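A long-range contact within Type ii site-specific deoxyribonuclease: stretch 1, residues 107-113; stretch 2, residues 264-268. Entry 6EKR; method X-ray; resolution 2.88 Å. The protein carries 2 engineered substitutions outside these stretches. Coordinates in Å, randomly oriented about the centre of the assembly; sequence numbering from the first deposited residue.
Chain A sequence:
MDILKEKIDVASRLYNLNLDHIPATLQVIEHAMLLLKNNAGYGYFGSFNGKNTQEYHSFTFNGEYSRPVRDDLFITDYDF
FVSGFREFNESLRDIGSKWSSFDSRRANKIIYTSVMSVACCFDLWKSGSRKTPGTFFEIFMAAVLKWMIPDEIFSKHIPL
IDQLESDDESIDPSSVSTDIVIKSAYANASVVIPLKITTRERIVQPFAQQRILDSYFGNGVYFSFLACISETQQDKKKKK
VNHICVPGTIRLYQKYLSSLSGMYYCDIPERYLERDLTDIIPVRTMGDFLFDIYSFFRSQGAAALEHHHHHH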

# COMPACT_ATOMS: atom_id res chain seq x y z
N ALA A 107 18.90 6.06 24.43
CA ALA A 107 18.33 6.79 23.30
C ALA A 107 17.18 5.97 22.72
O ALA A 107 16.07 6.49 22.50
N ASN A 108 17.43 4.68 22.54
CA ASN A 108 16.41 3.76 22.07
C ASN A 108 15.21 3.74 23.00
O ASN A 108 14.08 3.88 22.54
N LYS A 109 15.46 3.58 24.29
CA LYS A 109 14.40 3.48 25.27
C LYS A 109 13.61 4.79 25.40
O LYS A 109 12.39 4.76 25.62
N ILE A 110 14.32 5.91 25.27
CA ILE A 110 13.69 7.24 25.35
C ILE A 110 12.78 7.43 24.13
O ILE A 110 11.59 7.73 24.28
N ILE A 111 13.33 7.25 22.93
CA ILE A 111 12.53 7.40 21.72
C ILE A 111 11.30 6.50 21.82
O ILE A 111 10.18 6.96 21.61
N TYR A 112 11.51 5.23 22.17
CA TYR A 112 10.43 4.25 22.29
C TYR A 112 9.33 4.77 23.20
O TYR A 112 8.16 4.82 22.80
N THR A 113 9.71 5.16 24.41
CA THR A 113 8.78 5.64 25.41
C THR A 113 8.04 6.88 24.92
O THR A 113 6.82 6.96 25.06
N TYR A 264 15.84 0.54 10.89
CA TYR A 264 16.00 0.75 12.32
C TYR A 264 14.70 0.53 13.08
O TYR A 264 13.62 0.95 12.64
N TYR A 265 14.81 -0.15 14.22
CA TYR A 265 13.66 -0.42 15.07
C TYR A 265 14.01 -0.20 16.53
O TYR A 265 15.13 -0.44 16.95
N CYS A 266 13.03 0.25 17.29
CA CYS A 266 13.14 0.24 18.73
C CYS A 266 13.04 -1.20 19.17
O CYS A 266 13.81 -1.66 20.01
N ASP A 267 12.08 -1.89 18.58
CA ASP A 267 11.78 -3.26 18.90
C ASP A 267 11.98 -4.04 17.61
O ASP A 267 11.05 -4.21 16.84
N ILE A 268 13.21 -4.48 17.39
CA ILE A 268 13.57 -5.22 16.18
C ILE A 268 12.91 -6.59 16.21
O ILE A 268 13.10 -7.34 17.18

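The contact joins one face of a helix, of which residues 107-113 are a part, to a short segment in which a strand gives way to loop, and it is small: 237 Å² is buried in all, counting both sides. Asn108, Ile111 and Tyr112 direct their CA-to-CB bonds toward stretch 2, as expected for positions three and four residues apart, which fall on the same side of a helix. Ala107, Ile110 and Thr113 lie out of reach, the CA-to-CB bond of Lys109 points away, and none takes part in the contact. Thr113, in the m rotamer, donates a hydrogen bond from its OG1 to Lys109 O, at 2.9 Å.

Stretch 2 opens with Tyr264, a strand residue whose side chain, with chi1 m, stays out of reach of the helix. The CA-to-CB bond of Tyr265, also m at chi1, points away; this residue meets the helix through its backbone, with Tyr265 O 3.8 Å from Asn108 OD1. That is a van der Waals approach between two oxygens, not a hydrogen bond, and OD1 finds its polar partner elsewhere in the structure.

Cys266 is the centre of the contact, with 102 Å² of its surface covered by the helix. Here the two backbones come close, Asn108 CA and Cys266 CA being 5.9 Å apart, and a compact side chain suits so narrow a gap. Its chi1 is m, at -84°, and its CA-to-CB bond points toward the helix, bringing the sulfur among the three inward-facing side chains. Ile111, with chi1 m and chi2 t, offers a branched apolar surface, and its CG2 lies 4.2 Å from Cys266 SG. Tyr112, with chi1 t, comes closer still: its CD1 is 3.3 Å from Cys266 CB, a tight approach made obliquely to the ring. Cys266 SG sits at the edge of that ring, 5.2 Å from the centroid of the Tyr112 ring, where the polarised ring hydrogens can face a sulfur atom favourably.

The polar link to this residue comes from Asn108. Asn108, with chi1 t, donates a hydrogen bond from ND2 to Cys266 O over 3.1 Å, with a nearly straight angle of 167° at the hydrogen. A carbonyl in a loop may lack the partner that regular secondary structure would give it, and a carboxamide is well suited to supply one: it donates through nitrogen while its oxygen remains free to accept elsewhere, all without placing a charge in a buried site.

The CA-to-CB bond of Asp267 points sideways to the helix, with chi1 t. Its direct contact is slight, Asp267 CB standing 4.5 Å from Tyr112 CE1, again oblique to the ring. Water carries the connection further: water 1 lies 2.6 Å from Tyr112 OH and donates to Asp267 OD2 at 3.2 Å. Tyrosine thus combines an apolar ring beside Cys266 with a hydroxyl that reaches this water, while the carboxylate supplies the acceptor. Ile268 lies beyond the helix's reach.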

# COMPACT_ATOMS: atom_id res chain seq x y z
CB ALA A 107 19.38 7.05 22.24
CB ASN A 108 16.98 2.36 21.91
CG ASN A 108 16.17 1.52 20.96
OD1 ASN A 108 16.05 1.86 19.78
ND2 ASN A 108 15.62 0.42 21.45
CB LYS A 109 14.95 3.07 26.64
CG LYS A 109 15.14 1.58 26.82
CD LYS A 109 15.33 1.22 28.29
CE LYS A 109 15.71 -0.25 28.45
NZ LYS A 109 15.34 -0.85 29.78
CB ILE A 110 14.73 8.40 25.49
CG1 ILE A 110 15.39 8.44 26.88
CG2 ILE A 110 14.11 9.75 25.17
CD1 ILE A 110 14.45 8.51 28.06
CB ILE A 111 13.34 7.11 20.45
CG1 ILE A 111 14.35 8.22 20.20
CG2 ILE A 111 12.43 6.99 19.23
CD1 ILE A 111 15.57 7.78 19.41
CB TYR A 112 10.95 2.91 22.82
CG TYR A 112 9.92 1.80 22.82
CD1 TYR A 112 9.57 1.16 21.63
CD2 TYR A 112 9.30 1.38 24.00
CE1 TYR A 112 8.63 0.14 21.62
CE2 TYR A 112 8.35 0.36 23.99
CZ TYR A 112 8.02 -0.26 22.79
OH TYR A 112 7.10 -1.28 22.75
CB THR A 113 9.53 5.90 26.73
OG1 THR A 113 10.03 4.66 27.23
CG2 THR A 113 8.63 6.53 27.79
CB TYR A 264 16.59 2.14 12.58
CG TYR A 264 17.90 2.40 11.83
CD1 TYR A 264 19.12 2.20 12.45
CD2 TYR A 264 17.90 2.81 10.50
CE1 TYR A 264 20.31 2.41 11.77
CE2 TYR A 264 19.08 3.02 9.81
CZ TYR A 264 20.28 2.82 10.46
OH TYR A 264 21.46 3.04 9.80
CB TYR A 265 13.21 -1.87 14.92
CG TYR A 265 12.58 -2.23 13.60
CD1 TYR A 265 11.20 -2.11 13.40
CD2 TYR A 265 13.36 -2.72 12.55
CE1 TYR A 265 10.62 -2.46 12.18
CE2 TYR A 265 12.79 -3.07 11.33
CZ TYR A 265 11.43 -2.94 11.15
OH TYR A 265 10.89 -3.29 9.94
CB CYS A 266 12.00 1.03 19.35
SG CYS A 266 12.30 2.76 19.43
CB ASP A 267 10.34 -3.34 19.41
CG ASP A 267 9.88 -4.76 19.71
OD1 ASP A 267 10.67 -5.72 19.61
OD2 ASP A 267 8.69 -4.90 20.05
CB ILE A 268 15.08 -5.40 16.02
CG1 ILE A 268 15.78 -4.05 15.94
CG2 ILE A 268 15.36 -6.18 14.75
CD1 ILE A 268 17.24 -4.08 16.36
O HOH W 1 6.55 -2.55 20.59